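Local coordinates for protein putative peptidase (Chlamydophila abortus, PDB 3CE2) that probably works as a zinc-dependent oligopeptidase of the M3B family, cutting a variety of small bioactive peptides, at residues A401-G404 and G405-M408; H409-F412 and S413-Q417; H416-F419 and H420-Q423; A422-I426 and F427-I431. All coordinates share one frame; numbering follows the deposited sequence.

Contact 1 (A401-G404 and G405-M408); sequences AHEG and GHSM. With ZN (zinc ion), chain D.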
loop_
_atom_site.group_PDB
_atom_site.type_symbol
_atom_site.label_atom_id
_atom_site.label_comp_id
_atom_site.label_asym_id
_atom_site.label_seq_id
_atom_site.Cartn_x
_atom_site.Cartn_y
_atom_site.Cartn_z
ATOM N N ALA A 401 -3.986 8.036 13.631
ATOM C CA ALA A 401 -2.941 7.072 13.988
ATOM C C ALA A 401 -2.272 6.509 12.737
ATOM O O ALA A 401 -1.051 6.360 12.696
ATOM C CB ALA A 401 -3.482 5.946 14.865
ATOM N N HIS A 402 -3.066 6.225 11.711
ATOM C CA HIS A 402 -2.538 5.717 10.442
ATOM C C HIS A 402 -1.643 6.749 9.744
ATOM O O HIS A 402 -0.482 6.473 9.419
ATOM C CB HIS A 402 -3.711 5.355 9.545
ATOM C CG HIS A 402 -3.332 4.660 8.277
ATOM N ND1 HIS A 402 -3.379 3.287 8.139
ATOM C CD2 HIS A 402 -2.946 5.148 7.071
ATOM C CE1 HIS A 402 -3.030 2.957 6.908
ATOM N NE2 HIS A 402 -2.745 4.067 6.245
ATOM N N GLU A 403 -2.193 7.939 9.518
ATOM C CA GLU A 403 -1.468 8.982 8.810
ATOM C C GLU A 403 -0.290 9.468 9.641
ATOM O O GLU A 403 0.756 9.804 9.094
ATOM C CB GLU A 403 -2.395 10.146 8.425
ATOM C CG GLU A 403 -3.499 9.751 7.442
ATOM C CD GLU A 403 -2.980 9.016 6.198
ATOM O OE1 GLU A 403 -1.758 9.037 5.922
ATOM O OE2 GLU A 403 -3.792 8.397 5.485
ATOM N N GLY A 404 -0.452 9.489 10.963
ATOM C CA GLY A 404 0.669 9.807 11.864
ATOM C C GLY A 404 1.821 8.819 11.692
ATOM O O GLY A 404 3.001 9.177 11.755
ATOM N N GLY A 405 1.474 7.564 11.458
ATOM C CA GLY A 405 2.471 6.576 11.146
ATOM C C GLY A 405 3.277 6.881 9.894
ATOM O O GLY A 405 4.514 6.885 9.962
ATOM N N HIS A 406 2.606 7.108 8.752
ATOM C CA HIS A 406 3.322 7.428 7.500
ATOM C C HIS A 406 4.167 8.651 7.733
ATOM O O HIS A 406 5.299 8.739 7.284
ATOM C CB HIS A 406 2.380 7.785 6.335
ATOM C CG HIS A 406 1.609 6.638 5.780
ATOM N ND1 HIS A 406 2.179 5.412 5.517
ATOM C CD2 HIS A 406 0.315 6.545 5.392
ATOM C CE1 HIS A 406 1.261 4.601 5.020
ATOM N NE2 HIS A 406 0.120 5.263 4.938
ATOM N N SER A 407 3.575 9.615 8.417
ATOM C CA SER A 407 4.198 10.888 8.634
ATOM C C SER A 407 5.492 10.796 9.434
ATOM O O SER A 407 6.510 11.300 8.991
ATOM C CB SER A 407 3.201 11.851 9.281
ATOM O OG SER A 407 2.347 12.336 8.259
ATOM N N MET A 408 5.448 10.149 10.595
ATOM C CA MET A 408 6.650 9.926 11.378
ATOM C C MET A 408 7.710 9.129 10.605
ATOM O O MET A 408 8.910 9.497 10.607
ATOM C CB MET A 408 6.307 9.284 12.719
ATOM C CG MET A 408 5.513 10.234 13.629
ATOM S SD MET A 408 6.440 11.746 14.080
ATOM C CE MET A 408 7.415 11.133 15.440
HETATM ZN ZN ZN D . -1.719 4.219 4.436
#
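H402 and H406 grip one zinc ion through their NE2 atoms, H402 NE2 lying 2.1 Å from the zinc ion. The bond from H406 NE2 to the zinc ion is 2.2 Å long. Sitting one turn apart on helix 394-416 with E403 beside the first, they form the HExxH motif of zinc metallopeptidases; E430 supplies the third protein ligand. The two imidazole planes stand almost at right angles (87°). Both nitrogens, H402 NE2 and H406 NE2, 3.4 Å apart, point to the same metal. CG of H402 is anti to the backbone N (chi1 -173°), whereas CG of H406 lies beside its own N (chi1 -71°); this difference lets the rings converge. H402 ND1 is hydrogen-bonded to E437 OE2; with NE2 on the metal, both nitrogens are held, which restrains the ring's rotation, and the carboxylate probably makes NE2 a stronger donor to the metal. E403 OE1 comes to the edge of the H406 ring, 3.3 Å from H406 CD2, a contact and not a hydrogen bond; its polar partner is S376 OG. Ordinary i to i+4 helix bonds run from G405 N to A401 O through M408 N to G404 O. Among them, E403 O takes S407 N at 2.9 Å and, weakly, S407 OG.

Contact 2 (H409-F412 and S413-Q417); sequences HSYF and SRKHQ. With ZN (zinc ion), chain G.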
loop_
_atom_site.group_PDB
_atom_site.type_symbol
_atom_site.label_atom_id
_atom_site.label_comp_id
_atom_site.label_asym_id
_atom_site.label_seq_id
_atom_site.Cartn_x
_atom_site.Cartn_y
_atom_site.Cartn_z
ATOM N N HIS A 409 7.276 8.086 9.894
ATOM C CA HIS A 409 8.193 7.310 9.048
ATOM C C HIS A 409 8.946 8.300 8.158
ATOM O O HIS A 409 10.196 8.323 8.138
ATOM C CB HIS A 409 7.403 6.341 8.174
ATOM C CG HIS A 409 8.210 5.230 7.573
ATOM N ND1 HIS A 409 9.591 5.219 7.556
ATOM C CD2 HIS A 409 7.818 4.098 6.937
ATOM C CE1 HIS A 409 10.015 4.119 6.956
ATOM N NE2 HIS A 409 8.957 3.430 6.559
ATOM N N SER A 410 8.187 9.126 7.433
ATOM C CA SER A 410 8.786 10.052 6.459
ATOM C C SER A 410 9.686 11.086 7.119
ATOM O O SER A 410 10.756 11.431 6.614
ATOM C CB SER A 410 7.703 10.751 5.642
ATOM O OG SER A 410 7.364 9.969 4.495
ATOM N N TYR A 411 9.231 11.571 8.262
ATOM C CA TYR A 411 9.927 12.558 9.013
ATOM C C TYR A 411 11.275 11.977 9.407
ATOM O O TYR A 411 12.312 12.564 9.115
ATOM C CB TYR A 411 9.096 12.902 10.239
ATOM C CG TYR A 411 9.824 13.667 11.291
ATOM C CD1 TYR A 411 9.921 15.051 11.226
ATOM C CD2 TYR A 411 10.400 13.012 12.369
ATOM C CE1 TYR A 411 10.582 15.774 12.217
ATOM C CE2 TYR A 411 11.080 13.715 13.365
ATOM C CZ TYR A 411 11.172 15.096 13.278
ATOM O OH TYR A 411 11.840 15.798 14.259
ATOM N N PHE A 412 11.261 10.815 10.050
ATOM C CA PHE A 412 12.494 10.182 10.492
ATOM C C PHE A 412 13.459 9.905 9.349
ATOM O O PHE A 412 14.651 10.118 9.497
ATOM C CB PHE A 412 12.192 8.875 11.206
ATOM C CG PHE A 412 11.821 9.036 12.640
ATOM C CD1 PHE A 412 12.533 9.891 13.461
ATOM C CD2 PHE A 412 10.794 8.290 13.185
ATOM C CE1 PHE A 412 12.207 10.007 14.807
ATOM C CE2 PHE A 412 10.449 8.403 14.526
ATOM C CZ PHE A 412 11.160 9.258 15.337
ATOM N N SER A 413 12.946 9.435 8.217
ATOM C CA SER A 413 13.777 9.117 7.055
ATOM C C SER A 413 14.427 10.330 6.429
ATOM O O SER A 413 15.575 10.259 5.990
ATOM C CB SER A 413 12.982 8.362 5.993
ATOM O OG SER A 413 12.772 7.025 6.405
ATOM N N ARG A 414 13.690 11.434 6.370
ATOM C CA ARG A 414 14.200 12.669 5.764
ATOM C C ARG A 414 15.289 13.290 6.615
ATOM O O ARG A 414 16.287 13.785 6.095
ATOM C CB ARG A 414 13.078 13.682 5.585
ATOM C CG ARG A 414 12.204 13.384 4.395
ATOM C CD ARG A 414 10.892 14.091 4.514
ATOM N NE ARG A 414 9.968 13.551 3.541
ATOM C CZ ARG A 414 8.674 13.824 3.515
ATOM N NH1 ARG A 414 8.144 14.664 4.400
ATOM N NH2 ARG A 414 7.923 13.260 2.587
ATOM N N LYS A 415 15.072 13.253 7.925
ATOM C CA LYS A 415 16.023 13.724 8.908
ATOM C C LYS A 415 17.343 12.915 8.913
ATOM O O LYS A 415 18.378 13.426 9.303
ATOM C CB LYS A 415 15.362 13.673 10.285
ATOM C CG LYS A 415 15.886 14.658 11.276
ATOM C CD LYS A 415 14.783 15.108 12.246
ATOM C CE LYS A 415 15.234 14.959 13.719
ATOM N NZ LYS A 415 15.132 13.533 14.238
ATOM N N HIS A 416 17.326 11.662 8.488
ATOM C CA HIS A 416 18.555 10.872 8.557
ATOM C C HIS A 416 19.109 10.384 7.221
ATOM O O HIS A 416 20.165 9.806 7.206
ATOM C CB HIS A 416 18.414 9.684 9.529
ATOM C CG HIS A 416 18.270 10.087 10.972
ATOM N ND1 HIS A 416 17.042 10.263 11.581
ATOM C CD2 HIS A 416 19.202 10.352 11.923
ATOM C CE1 HIS A 416 17.223 10.598 12.848
ATOM N NE2 HIS A 416 18.524 10.667 13.080
ATOM N N GLN A 417 18.438 10.614 6.097
ATOM C CA GLN A 417 18.969 10.098 4.830
ATOM C C GLN A 417 19.264 11.182 3.819
ATOM O O GLN A 417 18.662 12.256 3.844
ATOM C CB GLN A 417 18.004 9.092 4.198
ATOM C CG GLN A 417 17.649 7.971 5.100
ATOM C CD GLN A 417 18.812 7.021 5.282
ATOM O OE1 GLN A 417 19.625 6.830 4.370
ATOM N NE2 GLN A 417 18.868 6.379 6.434
HETATM ZN ZN ZN G . 19.189 9.694 14.850
#
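R414 lays its guanidinium over the side chain of S410, one turn earlier, with S410 CB 3.8 Å above the plane and over its centre. The arginine chain is extended from CG to NE, which carries the flat group back along the helix. S410 OG lies over the same face, 3.8 Å from R414 NH2 and not bonded to it. The serine hydroxyl instead has a weak hydrogen bond to the hydroxyl of Y424. Y411 and K415 run side by side and point the same way. Here the lysine, bent at each torsion beyond chi1, brings CE to 3.5 Å from Y411 OH. These pairs occupy the last turns of helix 394-416, the helix that carries the HExxH zinc motif further upstream, and bonds such as R414 N to S410 O, at 2.9 Å, keep it regular here. Near its end F412 O receives the ring of H416: the bond from H416 ND1 is 3.2 Å long, with an N-H...O angle of 159° and the oxygen in the ring plane, while H416 N adds a weak one. With ND1 so engaged, H416 turns NE2 to a separate zinc ion at 2.1 Å. S413 OG lies 3.8 Å from H409 ND1, but its hydrogen bond goes to L567 O, which also takes a weak bond from H409 ND1.

Contact 3 (H416-F419 and H420-Q423); sequences HQPF and HDAQ. With ZN (zinc ion), chain G.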
loop_
_atom_site.group_PDB
_atom_site.type_symbol
_atom_site.label_atom_id
_atom_site.label_comp_id
_atom_site.label_asym_id
_atom_site.label_seq_id
_atom_site.Cartn_x
_atom_site.Cartn_y
_atom_site.Cartn_z
ATOM N N HIS A 416 17.326 11.662 8.488
ATOM C CA HIS A 416 18.555 10.872 8.557
ATOM C C HIS A 416 19.109 10.384 7.221
ATOM O O HIS A 416 20.165 9.806 7.206
ATOM C CB HIS A 416 18.414 9.684 9.529
ATOM C CG HIS A 416 18.270 10.087 10.972
ATOM N ND1 HIS A 416 17.042 10.263 11.581
ATOM C CD2 HIS A 416 19.202 10.352 11.923
ATOM C CE1 HIS A 416 17.223 10.598 12.848
ATOM N NE2 HIS A 416 18.524 10.667 13.080
ATOM N N GLN A 417 18.438 10.614 6.097
ATOM C CA GLN A 417 18.969 10.098 4.830
ATOM C C GLN A 417 19.264 11.182 3.819
ATOM O O GLN A 417 18.662 12.256 3.844
ATOM C CB GLN A 417 18.004 9.092 4.198
ATOM C CG GLN A 417 17.649 7.971 5.100
ATOM C CD GLN A 417 18.812 7.021 5.282
ATOM O OE1 GLN A 417 19.625 6.830 4.370
ATOM N NE2 GLN A 417 18.868 6.379 6.434
ATOM N N PRO A 418 20.174 10.901 2.887
ATOM C CA PRO A 418 20.272 11.928 1.877
ATOM C C PRO A 418 19.058 11.811 0.928
ATOM O O PRO A 418 18.271 10.847 1.016
ATOM C CB PRO A 418 21.595 11.608 1.175
ATOM C CG PRO A 418 21.775 10.137 1.360
ATOM C CD PRO A 418 21.064 9.752 2.634
ATOM N N PHE A 419 18.912 12.794 0.047
ATOM C CA PHE A 419 17.700 12.960 -0.747
ATOM C C PHE A 419 17.399 11.709 -1.526
ATOM O O PHE A 419 16.275 11.232 -1.548
ATOM C CB PHE A 419 17.841 14.148 -1.697
ATOM C CG PHE A 419 16.804 14.191 -2.767
ATOM C CD1 PHE A 419 15.520 14.645 -2.492
ATOM C CD2 PHE A 419 17.099 13.773 -4.049
ATOM C CE1 PHE A 419 14.542 14.681 -3.487
ATOM C CE2 PHE A 419 16.123 13.807 -5.050
ATOM C CZ PHE A 419 14.844 14.259 -4.764
ATOM N N HIS A 420 18.415 11.147 -2.152
ATOM C CA HIS A 420 18.160 10.036 -3.059
ATOM C C HIS A 420 17.918 8.702 -2.322
ATOM O O HIS A 420 17.632 7.697 -2.956
ATOM C CB HIS A 420 19.330 9.900 -4.033
ATOM C CG HIS A 420 20.631 9.586 -3.358
ATOM N ND1 HIS A 420 21.387 10.543 -2.718
ATOM C CD2 HIS A 420 21.299 8.419 -3.206
ATOM C CE1 HIS A 420 22.465 9.981 -2.201
ATOM N NE2 HIS A 420 22.437 8.693 -2.489
ATOM N N ASP A 421 18.046 8.682 -0.997
ATOM C CA ASP A 421 17.913 7.435 -0.263
ATOM C C ASP A 421 16.743 7.533 0.676
ATOM O O ASP A 421 16.407 6.571 1.340
ATOM C CB ASP A 421 19.171 7.147 0.565
ATOM C CG ASP A 421 20.226 6.350 -0.192
ATOM O OD1 ASP A 421 20.091 6.125 -1.413
ATOM O OD2 ASP A 421 21.216 5.938 0.452
ATOM N N ALA A 422 16.109 8.689 0.725
ATOM C CA ALA A 422 15.115 8.972 1.773
ATOM C C ALA A 422 13.735 8.340 1.603
ATOM O O ALA A 422 13.028 8.110 2.577
ATOM C CB ALA A 422 14.969 10.460 1.942
ATOM N N GLN A 423 13.331 8.086 0.371
ATOM C CA GLN A 423 12.014 7.552 0.133
ATOM C C GLN A 423 12.038 6.039 0.302
ATOM O O GLN A 423 12.711 5.352 -0.460
ATOM C CB GLN A 423 11.553 7.903 -1.287
ATOM C CG GLN A 423 10.167 7.357 -1.588
ATOM C CD GLN A 423 9.156 7.771 -0.511
ATOM O OE1 GLN A 423 8.719 6.951 0.315
ATOM N NE2 GLN A 423 8.824 9.062 -0.487
HETATM ZN ZN ZN G . 19.189 9.694 14.850
#
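The chain folds back at P418, whose carbonyl oxygen accepts D421 N at 3.0 Å with an N-H...O angle of 159°. That donor stands 51° out of the carbonyl plane. One residue on, A422 N makes a weak bond of 3.4 Å to F419 O, and two successive i to i+3 links thus wind residues 418-422 into overlapping beta turns. They lie in the connection between helix 394-416, which bears the HExxH histidines, and helix 431-447. At the turn the ring of H420 comes obliquely against P418, bringing H420 CE1 to 3.6 Å from P418 CG. CG of H420 sits between the backbone N and the carbonyl carbon (chi1 62°), which brings the imidazole back beside the proline, and H420 NE2 is hydrogen-bonded to P147 O. D421 also packs on the proline, placing its CB 3.8 Å from P418 CD. Q417, bent at chi2, packs on the end of the turn: Q417 CB lies 3.8 Å from A422 CA. Its amide brings Q417 OE1 to 3.8 Å from D421 CB, while Q417 NE2 is hydrogen-bonded to K568 O. The phenyl ring of F419 reaches out from the turn to helix 66-96, where it touches F77, E80, R81 and N84.

Contact 4 (A422-I426 and F427-I431); sequences AQYPI and FLAEI. With ZN (zinc ion), chain D.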
loop_
_atom_site.group_PDB
_atom_site.type_symbol
_atom_site.label_atom_id
_atom_site.label_comp_id
_atom_site.label_asym_id
_atom_site.label_seq_id
_atom_site.Cartn_x
_atom_site.Cartn_y
_atom_site.Cartn_z
ATOM N N ALA A 422 16.109 8.689 0.725
ATOM C CA ALA A 422 15.115 8.972 1.773
ATOM C C ALA A 422 13.735 8.340 1.603
ATOM O O ALA A 422 13.028 8.110 2.577
ATOM C CB ALA A 422 14.969 10.460 1.942
ATOM N N GLN A 423 13.331 8.086 0.371
ATOM C CA GLN A 423 12.014 7.552 0.133
ATOM C C GLN A 423 12.038 6.039 0.302
ATOM O O GLN A 423 12.711 5.352 -0.460
ATOM C CB GLN A 423 11.553 7.903 -1.287
ATOM C CG GLN A 423 10.167 7.357 -1.588
ATOM C CD GLN A 423 9.156 7.771 -0.511
ATOM O OE1 GLN A 423 8.719 6.951 0.315
ATOM N NE2 GLN A 423 8.824 9.062 -0.487
ATOM N N TYR A 424 11.316 5.505 1.285
ATOM C CA TYR A 424 11.270 4.045 1.484
ATOM C C TYR A 424 10.431 3.432 0.385
ATOM O O TYR A 424 9.532 4.070 -0.119
ATOM C CB TYR A 424 10.719 3.698 2.850
ATOM C CG TYR A 424 9.543 4.535 3.261
ATOM C CD1 TYR A 424 8.268 4.297 2.740
ATOM C CD2 TYR A 424 9.698 5.567 4.179
ATOM C CE1 TYR A 424 7.194 5.078 3.125
ATOM C CE2 TYR A 424 8.625 6.355 4.575
ATOM C CZ TYR A 424 7.379 6.110 4.049
ATOM O OH TYR A 424 6.315 6.908 4.450
ATOM N N PRO A 425 10.720 2.194 -0.012
ATOM C CA PRO A 425 9.931 1.701 -1.143
ATOM C C PRO A 425 8.526 1.270 -0.703
ATOM O O PRO A 425 8.237 1.225 0.505
ATOM C CB PRO A 425 10.730 0.485 -1.620
ATOM C CG PRO A 425 11.331 -0.068 -0.368
ATOM C CD PRO A 425 11.655 1.176 0.493
ATOM N N ILE A 426 7.673 0.960 -1.682
ATOM C CA ILE A 426 6.261 0.629 -1.429
ATOM C C ILE A 426 6.146 -0.581 -0.506
ATOM O O ILE A 426 5.330 -0.608 0.409
ATOM C CB ILE A 426 5.498 0.344 -2.741
ATOM C CG1 ILE A 426 5.488 1.581 -3.655
ATOM C CG2 ILE A 426 4.071 -0.138 -2.447
ATOM C CD1 ILE A 426 4.446 2.658 -3.273
ATOM N N PHE A 427 6.986 -1.574 -0.761
ATOM C CA PHE A 427 7.082 -2.743 0.078
ATOM C C PHE A 427 7.126 -2.400 1.579
ATOM O O PHE A 427 6.750 -3.202 2.397
ATOM C CB PHE A 427 8.335 -3.532 -0.328
ATOM C CG PHE A 427 8.496 -4.838 0.391
ATOM C CD1 PHE A 427 8.203 -6.034 -0.244
ATOM C CD2 PHE A 427 8.934 -4.874 1.707
ATOM C CE1 PHE A 427 8.340 -7.236 0.418
ATOM C CE2 PHE A 427 9.061 -6.067 2.363
ATOM C CZ PHE A 427 8.761 -7.254 1.715
ATOM N N LEU A 428 7.599 -1.220 1.958
ATOM C CA LEU A 428 7.688 -0.909 3.392
ATOM C C LEU A 428 6.711 0.173 3.827
ATOM O O LEU A 428 6.665 0.534 4.993
ATOM C CB LEU A 428 9.102 -0.459 3.782
ATOM C CG LEU A 428 10.344 -1.338 3.630
ATOM C CD1 LEU A 428 11.563 -0.516 4.041
ATOM C CD2 LEU A 428 10.239 -2.616 4.484
ATOM N N ALA A 429 5.926 0.696 2.895
ATOM C CA ALA A 429 5.115 1.888 3.183
ATOM C C ALA A 429 3.877 1.659 4.031
ATOM O O ALA A 429 3.220 2.612 4.427
ATOM C CB ALA A 429 4.727 2.593 1.882
ATOM N N GLU A 430 3.513 0.418 4.288
ATOM C CA GLU A 430 2.312 0.205 5.082
ATOM C C GLU A 430 2.603 -0.206 6.537
ATOM O O GLU A 430 1.702 -0.233 7.373
ATOM C CB GLU A 430 1.333 -0.763 4.376
ATOM C CG GLU A 430 0.315 -0.088 3.410
ATOM C CD GLU A 430 -0.653 0.919 4.095
ATOM O OE1 GLU A 430 -1.448 0.540 4.994
ATOM O OE2 GLU A 430 -0.642 2.104 3.714
ATOM N N ILE A 431 3.864 -0.490 6.840
ATOM C CA ILE A 431 4.250 -0.968 8.156
ATOM C C ILE A 431 3.972 0.042 9.275
ATOM O O ILE A 431 3.322 -0.283 10.288
ATOM C CB ILE A 431 5.737 -1.369 8.155
ATOM C CG1 ILE A 431 5.970 -2.521 7.187
ATOM C CG2 ILE A 431 6.218 -1.766 9.532
ATOM C CD1 ILE A 431 7.389 -3.062 7.258
HETATM ZN ZN ZN D . -1.719 4.219 4.436
#
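The ring of Y424 meets A429 at its edge, near the ring plane, where Y424 CE1 is 3.7 Å from A429 CB. CG of Y424 is wedged between its own N and carbonyl carbon (chi1 42°), and this setting turns the phenol toward helix 394-416, where it stacks on the ring of H409. The other aromatic group, F427, has L428 CD2 at its edge and packs against helices 536-553 and 575-581. The side chains of P425 and L428 meet obliquely through aliphatic carbons, P425 CD lying 3.9 Å from L428 CD1; the leucine goes on to F566, I578 and L579. The backbone is drawn into two overlapping beta turns by two hydrogen bonds, L428 N to P425 O and A429 N to I426 O, both 2.9 Å long. In each the donor sits well above the carbonyl plane, by 49° and 59°, in keeping with the i to i+3 spacing. The turns deliver E430 to the metal: its chain is bent at chi2, and E430 OE2 reaches the zinc ion at 2.5 Å, while E430 OE1 stays 3.7 Å from the same zinc ion. Just ahead of helix 431-447, E430 completes the three-residue zinc site with H402 and H406, the HExxH plus downstream glutamate pattern of the M3 peptidases.

How the contacts relate
The four contacts follow one another along residues 401-431, all within the part of the chain that belongs to the M3 peptidase family. Contacts 1 and 2, with centres about 13 Å apart, share helix 394-416; contact 3 begins where that helix gives way to loop, about 7 Å from contact 2 between centres, and contact 4 leads to helix 431-447. The chain doubles back, so contacts 1 and 4, separated in sequence, have centres only about 12 Å apart and hold the same zinc ion. Contact 4 also packs against contact 2. Contact 3 makes the reversal; H416, which it shares with contact 2, carries the separate zinc well away from the turn. Helix, turn and return thereby bring the three ligands of the presumed catalytic zinc together.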